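Local coordinates for protein inositol 2-dehydrogenase/D-chiro-inositol 3-dehydrogenase (Lactobacillus casei, PDB 4MIY) that oxidises myo-inositol to 2-keto-myo-inositol and D-chiro-inositol to 1-keto-D-chiro-inositol, using NAD as the electron acceptor, at residues V123-R128 with T173-I178; Y129-R134 with F278-N283. One frame throughout, in Å; residues are numbered along the deposited sequence.

Interaction 1 (V123-R128 with T173-I178); sequences VGFMRR and TLIHEI. With NAD (nicotinamide-adenine-dinucleotide), chain E.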
ATOM      1  N   VAL A 123     -13.418  13.525 -30.339  1.00 16.12           N
ATOM      2  CA  VAL A 123     -11.980  13.727 -30.326  1.00 18.41           C
ATOM      3  C   VAL A 123     -11.306  12.727 -29.389  1.00 15.78           C
ATOM      4  O   VAL A 123     -11.792  12.491 -28.331  1.00 18.68           O
ATOM      5  CB  VAL A 123     -11.643  15.125 -29.881  1.00 17.62           C
ATOM      6  CG1 VAL A 123     -10.183  15.324 -29.880  1.00 21.17           C
ATOM      7  CG2 VAL A 123     -12.293  16.101 -30.807  1.00 18.36           C
ATOM      8  N   GLY A 124     -10.170  12.198 -29.791  1.00 17.10           N
ATOM      9  CA  GLY A 124      -9.543  11.105 -29.085  1.00 18.25           C
ATOM     10  C   GLY A 124      -8.845  11.335 -27.746  1.00 15.78           C
ATOM     11  O   GLY A 124      -7.782  10.812 -27.537  1.00 18.51           O
ATOM     12  N   PHE A 125      -9.463  12.074 -26.847  1.00 17.38           N
ATOM     13  CA  PHE A 125      -8.943  12.211 -25.507  1.00 17.34           C
ATOM     14  C   PHE A 125      -9.342  11.011 -24.625  1.00 15.90           C
ATOM     15  O   PHE A 125     -10.327  11.047 -23.951  1.00 20.37           O
ATOM     16  CB  PHE A 125      -9.396  13.524 -24.865  1.00 18.08           C
ATOM     17  CG  PHE A 125      -8.821  14.756 -25.512  1.00 20.19           C
ATOM     18  CD1 PHE A 125      -7.492  14.977 -25.520  1.00 21.91           C
ATOM     19  CD2 PHE A 125      -9.634  15.675 -26.081  1.00 22.28           C
ATOM     20  CE1 PHE A 125      -6.963  16.096 -26.113  1.00 22.02           C
ATOM     21  CE2 PHE A 125      -9.117  16.793 -26.680  1.00 23.14           C
ATOM     22  CZ  PHE A 125      -7.785  16.986 -26.694  1.00 24.21           C
ATOM     23  N   MET A 126      -8.517   9.986 -24.610  1.00 15.85           N
ATOM     24  CA  MET A 126      -8.869   8.736 -23.975  1.00 15.45           C
ATOM     25  C   MET A 126      -8.838   8.687 -22.459  1.00 15.62           C
ATOM     26  O   MET A 126      -9.350   7.787 -21.907  1.00 14.99           O
ATOM     27  CB  MET A 126      -8.010   7.593 -24.530  1.00 15.86           C
ATOM     28  CG  MET A 126      -6.632   7.457 -23.900  1.00 16.61           C
ATOM     29  SD  MET A 126      -5.558   8.843 -24.314  1.00 17.32           S
ATOM     30  CE  MET A 126      -4.048   8.412 -23.439  1.00 19.12           C
ATOM     31  N   ARG A 127      -8.193   9.647 -21.825  1.00 15.51           N
ATOM     32  CA  ARG A 127      -8.065   9.607 -20.381  1.00 14.56           C
ATOM     33  C   ARG A 127      -9.389   9.510 -19.687  1.00 16.87           C
ATOM     34  O   ARG A 127      -9.486   8.944 -18.663  1.00 15.76           O
ATOM     35  CB  ARG A 127      -7.349  10.830 -19.862  1.00 16.12           C
ATOM     36  CG  ARG A 127      -5.908  10.946 -20.274  1.00 17.57           C
ATOM     37  CD  ARG A 127      -5.010  10.158 -19.359  1.00 16.50           C
ATOM     38  NE  ARG A 127      -3.604  10.505 -19.473  1.00 15.18           N
ATOM     39  CZ  ARG A 127      -2.991  11.418 -18.744  1.00 14.00           C
ATOM     40  NH1 ARG A 127      -3.626  12.091 -17.825  1.00 16.69           N
ATOM     41  NH2 ARG A 127      -1.721  11.645 -18.935  1.00 16.03           N
ATOM     42  N   ARG A 128     -10.405  10.090 -20.295  1.00 16.01           N
ATOM     43  CA  ARG A 128     -11.706  10.159 -19.686  1.00 16.96           C
ATOM     44  C   ARG A 128     -12.300   8.765 -19.581  1.00 17.82           C
ATOM     45  O   ARG A 128     -13.199   8.553 -18.827  1.00 19.45           O
ATOM     46  CB  ARG A 128     -12.639  11.061 -20.494  1.00 18.87           C
ATOM     47  CG  ARG A 128     -12.241  12.487 -20.557  1.00 19.01           C
ATOM     48  CD  ARG A 128     -13.371  13.329 -21.110  1.00 16.96           C
ATOM     49  NE  ARG A 128     -12.964  14.679 -21.478  1.00 18.71           N
ATOM     50  CZ  ARG A 128     -13.809  15.663 -21.702  1.00 19.77           C
ATOM     51  NH1 ARG A 128     -15.096  15.467 -21.595  1.00 18.92           N
ATOM     52  NH2 ARG A 128     -13.354  16.847 -22.025  1.00 19.70           N
ATOM     53  N   THR A 173       1.963  15.691 -24.599  1.00 17.92           N
ATOM     54  CA  THR A 173       2.040  15.184 -23.256  1.00 16.56           C
ATOM     55  C   THR A 173       1.038  15.865 -22.313  1.00 15.89           C
ATOM     56  O   THR A 173       0.077  15.273 -21.943  1.00 16.08           O
ATOM     57  CB  THR A 173       3.489  15.240 -22.779  1.00 16.14           C
ATOM     58  OG1 THR A 173       4.303  14.483 -23.671  1.00 18.71           O
ATOM     59  CG2 THR A 173       3.635  14.662 -21.389  1.00 16.49           C
ATOM     60  N   LEU A 174       1.234  17.129 -22.000  1.00 15.58           N
ATOM     61  CA  LEU A 174       0.318  17.824 -21.116  1.00 14.18           C
ATOM     62  C   LEU A 174      -1.118  17.935 -21.647  1.00 13.91           C
ATOM     63  O   LEU A 174      -2.022  18.151 -20.921  1.00 14.33           O
ATOM     64  CB  LEU A 174       0.869  19.218 -20.754  1.00 15.97           C
ATOM     65  CG  LEU A 174       0.125  20.047 -19.717  1.00 14.64           C
ATOM     66  CD1 LEU A 174       0.142  19.424 -18.318  1.00 17.51           C
ATOM     67  CD2 LEU A 174       0.710  21.445 -19.661  1.00 17.07           C
ATOM     68  N   ILE A 175      -1.256  17.784 -22.932  1.00 16.35           N
ATOM     69  CA  ILE A 175      -2.545  17.914 -23.572  1.00 15.91           C
ATOM     70  C   ILE A 175      -3.589  17.007 -22.934  1.00 16.11           C
ATOM     71  O   ILE A 175      -4.723  17.342 -22.878  1.00 14.96           O
ATOM     72  CB  ILE A 175      -2.438  17.681 -25.104  1.00 15.94           C
ATOM     73  CG1 ILE A 175      -3.689  18.187 -25.841  1.00 18.29           C
ATOM     74  CG2 ILE A 175      -2.129  16.260 -25.419  1.00 18.37           C
ATOM     75  CD1 ILE A 175      -3.814  19.596 -25.814  1.00 23.50           C
ATOM     76  N   HIS A 176      -3.145  15.870 -22.441  1.00 14.19           N
ATOM     77  CA  HIS A 176      -4.002  14.921 -21.784  1.00 14.28           C
ATOM     78  C   HIS A 176      -4.555  15.456 -20.469  1.00 15.44           C
ATOM     79  O   HIS A 176      -5.705  15.341 -20.203  1.00 15.58           O
ATOM     80  CB  HIS A 176      -3.284  13.585 -21.606  1.00 14.67           C
ATOM     81  CG  HIS A 176      -3.039  12.888 -22.894  1.00 16.37           C
ATOM     82  ND1 HIS A 176      -4.050  12.318 -23.618  1.00 16.15           N
ATOM     83  CD2 HIS A 176      -1.917  12.711 -23.615  1.00 16.69           C
ATOM     84  CE1 HIS A 176      -3.558  11.794 -24.719  1.00 19.94           C
ATOM     85  NE2 HIS A 176      -2.260  12.000 -24.730  1.00 18.84           N
ATOM     86  N   GLU A 177      -3.700  16.087 -19.700  1.00 15.27           N
ATOM     87  CA  GLU A 177      -4.135  16.742 -18.500  1.00 14.37           C
ATOM     88  C   GLU A 177      -4.984  17.966 -18.825  1.00 16.10           C
ATOM     89  O   GLU A 177      -5.901  18.273 -18.130  1.00 15.56           O
ATOM     90  CB  GLU A 177      -2.938  17.142 -17.640  1.00 12.93           C
ATOM     91  CG  GLU A 177      -2.264  16.014 -16.857  1.00 15.90           C
ATOM     92  CD  GLU A 177      -1.456  15.040 -17.690  1.00 15.42           C
ATOM     93  OE1 GLU A 177      -0.950  15.413 -18.731  1.00 17.31           O
ATOM     94  OE2 GLU A 177      -1.378  13.894 -17.278  1.00 16.29           O
ATOM     95  N   ILE A 178      -4.644  18.651 -19.900  1.00 16.23           N
ATOM     96  CA  ILE A 178      -5.410  19.805 -20.321  1.00 18.01           C
ATOM     97  C   ILE A 178      -6.854  19.455 -20.616  1.00 16.21           C
ATOM     98  O   ILE A 178      -7.727  20.127 -20.172  1.00 15.80           O
ATOM     99  CB  ILE A 178      -4.768  20.500 -21.506  1.00 15.42           C
ATOM    100  CG1 ILE A 178      -3.581  21.341 -21.032  1.00 17.31           C
ATOM    101  CG2 ILE A 178      -5.764  21.376 -22.183  1.00 17.18           C
ATOM    102  CD1 ILE A 178      -2.658  21.728 -22.144  1.00 17.29           C
TER
HETATM  103  PA  NAD E 401       2.513   8.517 -37.658  1.00 26.89           P
HETATM  104  O1A NAD E 401       3.417   9.506 -38.212  1.00 29.83           O
HETATM  105  O2A NAD E 401       2.906   7.208 -37.419  1.00 20.78           O
HETATM  106  O5B NAD E 401       1.316   8.220 -38.651  1.00 24.39           O
HETATM  107  C5B NAD E 401       0.592   9.180 -39.306  1.00 27.61           C
HETATM  108  C4B NAD E 401       0.204   8.660 -40.696  1.00 26.69           C
HETATM  109  O4B NAD E 401      -0.498   9.702 -41.319  1.00 28.64           O
HETATM  110  C3B NAD E 401       1.369   8.454 -41.654  1.00 25.75           C
HETATM  111  O3B NAD E 401       1.256   7.233 -42.260  1.00 34.95           O
HETATM  112  C2B NAD E 401       1.293   9.592 -42.634  1.00 27.31           C
HETATM  113  O2B NAD E 401       1.789   9.255 -43.907  1.00 32.44           O
HETATM  114  C1B NAD E 401      -0.168   9.824 -42.710  1.00 28.48           C
HETATM  115  N9A NAD E 401      -0.563  11.145 -43.142  1.00 26.12           N
HETATM  116  C8A NAD E 401      -0.023  12.290 -42.864  1.00 28.14           C
HETATM  117  N7A NAD E 401      -0.710  13.310 -43.362  1.00 32.06           N
HETATM  118  C5A NAD E 401      -1.747  12.792 -43.990  1.00 27.67           C
HETATM  119  C6A NAD E 401      -2.871  13.266 -44.771  1.00 31.21           C
HETATM  120  N6A NAD E 401      -3.112  14.535 -44.990  1.00 30.49           N
HETATM  121  N1A NAD E 401      -3.720  12.362 -45.202  1.00 27.07           N
HETATM  122  C2A NAD E 401      -3.569  11.102 -45.025  1.00 26.21           C
HETATM  123  N3A NAD E 401      -2.552  10.595 -44.362  1.00 28.11           N
HETATM  124  C4A NAD E 401      -1.641  11.386 -43.831  1.00 26.76           C
HETATM  125  O3  NAD E 401       1.883   9.261 -36.414  1.00 24.15           O
HETATM  126  PN  NAD E 401       0.899   8.616 -35.276  1.00 24.09           P
HETATM  127  O1N NAD E 401       1.697   8.333 -34.090  1.00 25.87           O
HETATM  128  O2N NAD E 401       0.293   7.436 -35.771  1.00 25.13           O
HETATM  129  O5D NAD E 401      -0.012   9.762 -34.851  1.00 21.23           O
HETATM  130  C5D NAD E 401      -1.138  10.061 -35.637  1.00 23.54           C
HETATM  131  C4D NAD E 401      -2.110  10.910 -34.885  1.00 24.68           C
HETATM  132  O4D NAD E 401      -2.527  10.163 -33.756  1.00 33.06           O
HETATM  133  C3D NAD E 401      -1.477  12.173 -34.406  1.00 23.18           C
HETATM  134  O3D NAD E 401      -2.444  13.176 -34.445  1.00 26.94           O
HETATM  135  C2D NAD E 401      -1.126  11.786 -32.973  1.00 24.12           C
HETATM  136  O2D NAD E 401      -1.099  12.946 -32.234  1.00 26.36           O
HETATM  137  C1D NAD E 401      -2.294  10.918 -32.596  1.00 26.41           C
HETATM  138  N1N NAD E 401      -1.995  10.051 -31.456  1.00 26.08           N
HETATM  139  C2N NAD E 401      -2.758  10.103 -30.368  1.00 22.10           C
HETATM  140  C3N NAD E 401      -2.510   9.347 -29.240  1.00 23.23           C
HETATM  141  C7N NAD E 401      -3.413   9.428 -28.032  1.00 23.48           C
HETATM  142  O7N NAD E 401      -4.541   9.800 -28.114  1.00 23.97           O
HETATM  143  N7N NAD E 401      -2.904   9.034 -26.936  1.00 19.93           N
HETATM  144  C4N NAD E 401      -1.449   8.460 -29.282  1.00 22.89           C
HETATM  145  C5N NAD E 401      -0.694   8.429 -30.433  1.00 25.01           C
HETATM  146  C6N NAD E 401      -0.984   9.244 -31.495  1.00 26.06           C
HETATM  147  O   HOH W   1      -6.911  12.154 -23.115  1.00 16.62           O
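Arg127 reaches across His176 to Glu177, and its side chain can be followed outward atom by atom. CB leaves the backbone toward the helix, and the chain crosses that of His176 at about a right angle, with Arg127 CG 4.0 Å from His176 CB. A bend at chi2 (-84°) sets CD, from which Arg127 NE runs on, 3.8 Å from His176 CB. The guanidinium then lies with one face on that same methylene, His176 CB sitting over its centre at 3.6 Å from Arg127 CZ. At the far edge NH1 and NH2 converge end-on, in the guanidinium plane, on a single oxygen: Arg127 NH2 is 2.8 Å from Glu177 OE2 and Arg127 NH1 2.9 Å. Both donors come from the same face of the carboxylate, whose plane stands 69° from that of the guanidinium. Glu180 gives NH1 a second carboxylate, while His155 engages Glu177 OE1. In this Gfo/Idh/MocA-family enzyme the loop that follows strand 121-123 of the Rossmann fold is thereby fastened to helix 168-185 of the C-terminal alpha/beta domain, beside the nicotinamide. Met126 SD approaches His176 CE1 obliquely at 3.6 Å, and both residues also border the carboxamide nitrogen N7N of NAD. A water in the imidazole plane joins His176 ND1 to Arg127 N. Phe125 CE1 lies 3.9 Å from Ile175 CG1, which sits at the edge of the phenyl ring.

Interaction 2 (Y129-R134 with F278-N283); sequences YDQGIR and FIQAYN. With NAD (nicotinamide-adenine-dinucleotide), chain E.
The Gln280 side chain reaches across to the backbone of Tyr129 and Gln131 and uses both ends of its amide there. CG is anti to the backbone N (chi1 171°), and a bend at chi2 swings CD toward the start of helix 131-141. Gln280 NE2 donates to Tyr129 O at 2.9 Å with a fairly straight N-H, the acceptor lying close to the amide plane. On the other side of the amide, Gln280 OE1 accepts from Gln131 N at 3.0 Å. One side chain thus holds a carbonyl and an N-H that bracket Asp130. Thr284 is a further partner of NE2.

The Gln131 side chain crosses Gln280 obliquely, the two amide planes 49° apart. Both its CG and its terminal amide nitrogen meet Gln280, with Gln131 CG 3.3 Å from Gln280 OE1. Asp130 is turned differently. Its carboxylate stands nearly upright to the Phe278 ring, planes 77° apart, with Asp130 OD1 3.8 Å from Phe278 CE1. OD1 also forms a salt bridge with Arg277 and is linked through a water to Ala281 N. The other oxygen, Asp130 OD2, points back to its own helix, accepting from Ile133 N at 3.2 Å and more weakly from Gly132 N. Ala281 CB packs 3.7 Å from Asp130 N. This small side chain fits the close approach of the two backbones, which is 4.6 Å between Asp130 CA and Ala281 CA. Away from this seam, Tyr282 OH comes 2.7 Å from N7N of NAD, at the nicotinamide end of the cofactor. Asp130 is a classic aspartate N-cap, here placed where the first turn of helix 279-294 abuts the start of helix 131-141.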
ATOM      1  N   TYR A 129     -11.743   7.835 -20.331  1.00 15.46           N
ATOM      2  CA  TYR A 129     -12.264   6.483 -20.392  1.00 15.79           C
ATOM      3  C   TYR A 129     -11.486   5.487 -19.534  1.00 14.68           C
ATOM      4  O   TYR A 129     -11.852   4.358 -19.405  1.00 15.87           O
ATOM      5  CB  TYR A 129     -12.300   6.016 -21.833  1.00 16.34           C
ATOM      6  CG  TYR A 129     -13.308   6.753 -22.700  1.00 16.58           C
ATOM      7  CD1 TYR A 129     -14.595   6.340 -22.781  1.00 16.71           C
ATOM      8  CD2 TYR A 129     -12.941   7.847 -23.417  1.00 17.16           C
ATOM      9  CE1 TYR A 129     -15.494   7.005 -23.536  1.00 18.08           C
ATOM     10  CE2 TYR A 129     -13.824   8.511 -24.190  1.00 18.71           C
ATOM     11  CZ  TYR A 129     -15.101   8.092 -24.259  1.00 19.52           C
ATOM     12  OH  TYR A 129     -16.020   8.729 -25.032  1.00 18.85           O
ATOM     13  N   ASP A 130     -10.393   5.941 -18.980  1.00 15.63           N
ATOM     14  CA  ASP A 130      -9.609   5.098 -18.122  1.00 14.13           C
ATOM     15  C   ASP A 130     -10.376   4.803 -16.855  1.00 14.41           C
ATOM     16  O   ASP A 130     -10.908   5.670 -16.245  1.00 15.64           O
ATOM     17  CB  ASP A 130      -8.295   5.766 -17.791  1.00 15.49           C
ATOM     18  CG  ASP A 130      -7.454   4.948 -16.847  1.00 17.42           C
ATOM     19  OD1 ASP A 130      -6.882   3.979 -17.309  1.00 18.33           O
ATOM     20  OD2 ASP A 130      -7.392   5.312 -15.673  1.00 19.45           O
ATOM     21  N   GLN A 131     -10.434   3.536 -16.502  1.00 15.47           N
ATOM     22  CA  GLN A 131     -11.253   3.106 -15.389  1.00 16.96           C
ATOM     23  C   GLN A 131     -10.927   3.793 -14.076  1.00 14.07           C
ATOM     24  O   GLN A 131     -11.810   4.165 -13.367  1.00 14.90           O
ATOM     25  CB  GLN A 131     -11.237   1.588 -15.257  1.00 18.28           C
ATOM     26  CG  GLN A 131     -12.017   0.953 -16.376  1.00 24.77           C
ATOM     27  CD  GLN A 131     -12.126  -0.549 -16.339  1.00 35.62           C
ATOM     28  OE1 GLN A 131     -12.024  -1.165 -15.306  1.00 36.48           O
ATOM     29  NE2 GLN A 131     -12.403  -1.128 -17.479  1.00 35.02           N
ATOM     30  N   GLY A 132      -9.656   3.954 -13.791  1.00 16.15           N
ATOM     31  CA  GLY A 132      -9.253   4.589 -12.560  1.00 14.98           C
ATOM     32  C   GLY A 132      -9.550   6.067 -12.471  1.00 14.17           C
ATOM     33  O   GLY A 132     -10.008   6.543 -11.498  1.00 14.26           O
ATOM     34  N   ILE A 133      -9.281   6.771 -13.549  1.00 14.59           N
ATOM     35  CA  ILE A 133      -9.534   8.183 -13.581  1.00 13.44           C
ATOM     36  C   ILE A 133     -11.027   8.431 -13.515  1.00 14.42           C
ATOM     37  O   ILE A 133     -11.464   9.279 -12.812  1.00 14.65           O
ATOM     38  CB  ILE A 133      -8.895   8.807 -14.838  1.00 14.15           C
ATOM     39  CG1 ILE A 133      -7.378   8.757 -14.708  1.00 16.39           C
ATOM     40  CG2 ILE A 133      -9.341  10.214 -15.013  1.00 17.52           C
ATOM     41  CD1 ILE A 133      -6.629   9.083 -15.965  1.00 16.69           C
ATOM     42  N   ARG A 134     -11.793   7.612 -14.207  0.74 11.56           N
ATOM     43  CA  ARG A 134     -13.229   7.718 -14.182  0.74 13.68           C
ATOM     44  C   ARG A 134     -13.788   7.458 -12.797  0.74 13.45           C
ATOM     45  O   ARG A 134     -14.671   8.147 -12.331  0.74 13.51           O
ATOM     46  CB  ARG A 134     -13.830   6.750 -15.204  0.74 17.60           C
ATOM     47  CG  ARG A 134     -15.169   7.145 -15.712  0.74 28.08           C
ATOM     48  CD  ARG A 134     -15.680   6.344 -16.953  0.74 25.86           C
ATOM     49  NE  ARG A 134     -15.468   7.049 -18.220  0.74 31.38           N
ATOM     50  CZ  ARG A 134     -16.044   8.207 -18.589  0.74 29.57           C
ATOM     51  NH1 ARG A 134     -16.897   8.845 -17.804  0.74 35.18           N
ATOM     52  NH2 ARG A 134     -15.745   8.730 -19.745  0.74 30.95           N
ATOM     53  N   PHE A 278      -2.644   2.585 -21.370  1.00 17.98           N
ATOM     54  CA  PHE A 278      -3.936   3.088 -21.809  1.00 17.57           C
ATOM     55  C   PHE A 278      -4.678   2.210 -22.807  1.00 18.93           C
ATOM     56  O   PHE A 278      -5.637   2.618 -23.365  1.00 16.08           O
ATOM     57  CB  PHE A 278      -3.850   4.583 -22.210  1.00 18.07           C
ATOM     58  CG  PHE A 278      -3.644   5.500 -21.030  1.00 16.57           C
ATOM     59  CD1 PHE A 278      -4.610   5.621 -20.069  1.00 18.45           C
ATOM     60  CD2 PHE A 278      -2.485   6.206 -20.856  1.00 18.80           C
ATOM     61  CE1 PHE A 278      -4.439   6.417 -18.993  1.00 20.14           C
ATOM     62  CE2 PHE A 278      -2.328   7.002 -19.786  1.00 19.22           C
ATOM     63  CZ  PHE A 278      -3.301   7.117 -18.853  1.00 20.67           C
ATOM     64  N   ILE A 279      -4.248   0.972 -22.951  1.00 17.76           N
ATOM     65  CA  ILE A 279      -4.912  -0.002 -23.806  1.00 17.52           C
ATOM     66  C   ILE A 279      -6.417  -0.049 -23.532  1.00 18.51           C
ATOM     67  O   ILE A 279      -7.207  -0.006 -24.421  1.00 17.86           O
ATOM     68  CB  ILE A 279      -4.359  -1.445 -23.643  1.00 19.05           C
ATOM     69  CG1 ILE A 279      -3.024  -1.638 -24.340  1.00 25.82           C
ATOM     70  CG2 ILE A 279      -5.289  -2.441 -24.285  1.00 23.68           C
ATOM     71  CD1 ILE A 279      -2.318  -2.949 -24.012  1.00 29.76           C
ATOM     72  N   GLN A 280      -6.783  -0.116 -22.259  1.00 15.71           N
ATOM     73  CA  GLN A 280      -8.174  -0.203 -21.882  1.00 14.00           C
ATOM     74  C   GLN A 280      -8.936   1.038 -22.286  1.00 15.32           C
ATOM     75  O   GLN A 280      -9.995   0.944 -22.826  1.00 14.79           O
ATOM     76  CB  GLN A 280      -8.328  -0.467 -20.373  1.00 16.28           C
ATOM     77  CG  GLN A 280      -9.729  -0.374 -19.856  1.00 16.75           C
ATOM     78  CD  GLN A 280     -10.093   0.979 -19.306  1.00 17.45           C
ATOM     79  OE1 GLN A 280      -9.440   1.491 -18.442  1.00 16.35           O
ATOM     80  NE2 GLN A 280     -11.134   1.552 -19.833  1.00 15.95           N
ATOM     81  N   ALA A 281      -8.377   2.191 -22.013  1.00 14.43           N
ATOM     82  CA  ALA A 281      -9.059   3.426 -22.333  1.00 15.00           C
ATOM     83  C   ALA A 281      -9.288   3.585 -23.823  1.00 16.81           C
ATOM     84  O   ALA A 281     -10.333   3.967 -24.231  1.00 14.62           O
ATOM     85  CB  ALA A 281      -8.325   4.594 -21.769  1.00 13.83           C
ATOM     86  N   TYR A 282      -8.299   3.219 -24.618  1.00 13.47           N
ATOM     87  CA  TYR A 282      -8.489   3.254 -26.052  1.00 15.99           C
ATOM     88  C   TYR A 282      -9.588   2.328 -26.516  1.00 16.56           C
ATOM     89  O   TYR A 282     -10.394   2.690 -27.316  1.00 15.44           O
ATOM     90  CB  TYR A 282      -7.199   2.944 -26.834  1.00 15.63           C
ATOM     91  CG  TYR A 282      -6.060   3.917 -26.663  1.00 15.91           C
ATOM     92  CD1 TYR A 282      -6.192   5.238 -26.943  1.00 16.35           C
ATOM     93  CD2 TYR A 282      -4.822   3.469 -26.307  1.00 19.57           C
ATOM     94  CE1 TYR A 282      -5.140   6.102 -26.799  1.00 18.72           C
ATOM     95  CE2 TYR A 282      -3.779   4.302 -26.151  1.00 18.68           C
ATOM     96  CZ  TYR A 282      -3.919   5.624 -26.403  1.00 18.62           C
ATOM     97  OH  TYR A 282      -2.827   6.435 -26.246  1.00 23.12           O
ATOM     98  N   ASN A 283      -9.617   1.129 -25.990  1.00 15.24           N
ATOM     99  CA  ASN A 283     -10.651   0.200 -26.324  1.00 15.66           C
ATOM    100  C   ASN A 283     -12.018   0.742 -25.942  1.00 15.30           C
ATOM    101  O   ASN A 283     -12.894   0.738 -26.738  1.00 17.37           O
ATOM    102  CB  ASN A 283     -10.417  -1.130 -25.641  1.00 19.31           C
ATOM    103  CG  ASN A 283      -9.330  -1.941 -26.295  1.00 19.36           C
ATOM    104  OD1 ASN A 283      -8.918  -1.678 -27.378  1.00 20.28           O
ATOM    105  ND2 ASN A 283      -8.853  -2.925 -25.584  1.00 20.87           N
TER
HETATM  106  PA  NAD E 401       2.513   8.517 -37.658  1.00 26.89           P
HETATM  107  O1A NAD E 401       3.417   9.506 -38.212  1.00 29.83           O
HETATM  108  O2A NAD E 401       2.906   7.208 -37.419  1.00 20.78           O
HETATM  109  O5B NAD E 401       1.316   8.220 -38.651  1.00 24.39           O
HETATM  110  C5B NAD E 401       0.592   9.180 -39.306  1.00 27.61           C
HETATM  111  C4B NAD E 401       0.204   8.660 -40.696  1.00 26.69           C
HETATM  112  O4B NAD E 401      -0.498   9.702 -41.319  1.00 28.64           O
HETATM  113  C3B NAD E 401       1.369   8.454 -41.654  1.00 25.75           C
HETATM  114  O3B NAD E 401       1.256   7.233 -42.260  1.00 34.95           O
HETATM  115  C2B NAD E 401       1.293   9.592 -42.634  1.00 27.31           C
HETATM  116  O2B NAD E 401       1.789   9.255 -43.907  1.00 32.44           O
HETATM  117  C1B NAD E 401      -0.168   9.824 -42.710  1.00 28.48           C
HETATM  118  N9A NAD E 401      -0.563  11.145 -43.142  1.00 26.12           N
HETATM  119  C8A NAD E 401      -0.023  12.290 -42.864  1.00 28.14           C
HETATM  120  N7A NAD E 401      -0.710  13.310 -43.362  1.00 32.06           N
HETATM  121  C5A NAD E 401      -1.747  12.792 -43.990  1.00 27.67           C
HETATM  122  C6A NAD E 401      -2.871  13.266 -44.771  1.00 31.21           C
HETATM  123  N6A NAD E 401      -3.112  14.535 -44.990  1.00 30.49           N
HETATM  124  N1A NAD E 401      -3.720  12.362 -45.202  1.00 27.07           N
HETATM  125  C2A NAD E 401      -3.569  11.102 -45.025  1.00 26.21           C
HETATM  126  N3A NAD E 401      -2.552  10.595 -44.362  1.00 28.11           N
HETATM  127  C4A NAD E 401      -1.641  11.386 -43.831  1.00 26.76           C
HETATM  128  O3  NAD E 401       1.883   9.261 -36.414  1.00 24.15           O
HETATM  129  PN  NAD E 401       0.899   8.616 -35.276  1.00 24.09           P
HETATM  130  O1N NAD E 401       1.697   8.333 -34.090  1.00 25.87           O
HETATM  131  O2N NAD E 401       0.293   7.436 -35.771  1.00 25.13           O
HETATM  132  O5D NAD E 401      -0.012   9.762 -34.851  1.00 21.23           O
HETATM  133  C5D NAD E 401      -1.138  10.061 -35.637  1.00 23.54           C
HETATM  134  C4D NAD E 401      -2.110  10.910 -34.885  1.00 24.68           C
HETATM  135  O4D NAD E 401      -2.527  10.163 -33.756  1.00 33.06           O
HETATM  136  C3D NAD E 401      -1.477  12.173 -34.406  1.00 23.18           C
HETATM  137  O3D NAD E 401      -2.444  13.176 -34.445  1.00 26.94           O
HETATM  138  C2D NAD E 401      -1.126  11.786 -32.973  1.00 24.12           C
HETATM  139  O2D NAD E 401      -1.099  12.946 -32.234  1.00 26.36           O
HETATM  140  C1D NAD E 401      -2.294  10.918 -32.596  1.00 26.41           C
HETATM  141  N1N NAD E 401      -1.995  10.051 -31.456  1.00 26.08           N
HETATM  142  C2N NAD E 401      -2.758  10.103 -30.368  1.00 22.10           C
HETATM  143  C3N NAD E 401      -2.510   9.347 -29.240  1.00 23.23           C
HETATM  144  C7N NAD E 401      -3.413   9.428 -28.032  1.00 23.48           C
HETATM  145  O7N NAD E 401      -4.541   9.800 -28.114  1.00 23.97           O
HETATM  146  N7N NAD E 401      -2.904   9.034 -26.936  1.00 19.93           N
HETATM  147  C4N NAD E 401      -1.449   8.460 -29.282  1.00 22.89           C
HETATM  148  C5N NAD E 401      -0.694   8.429 -30.433  1.00 25.01           C
HETATM  149  C6N NAD E 401      -0.984   9.244 -31.495  1.00 26.06           C
HETATM  150  O   HOH W   2      -6.443   2.569 -19.580  1.00 17.50           O

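From the N terminus the chain builds the NAD-binding Rossmann sheet and leaves its edge strand 121-123 into the loop that opens interaction 1, running straight on into residues 129-134 of interaction 2. Interaction 1 closes first, when residues 173-178 of helix 168-185 arrive, 44 residues further on. Interaction 2 closes only after most of the C-terminal domain's large sheet has been laid down, at 278-283. The two loops cross, since their segments alternate along the chain. Their centres lie about 11 Å apart and they touch directly, for example where Phe278 packs on Arg127. Together they tie the loop between strand 121-123 and helix 131-141, and the start of that helix, to helices 168-185 and 279-294, and both border the nicotinamide end of NAD.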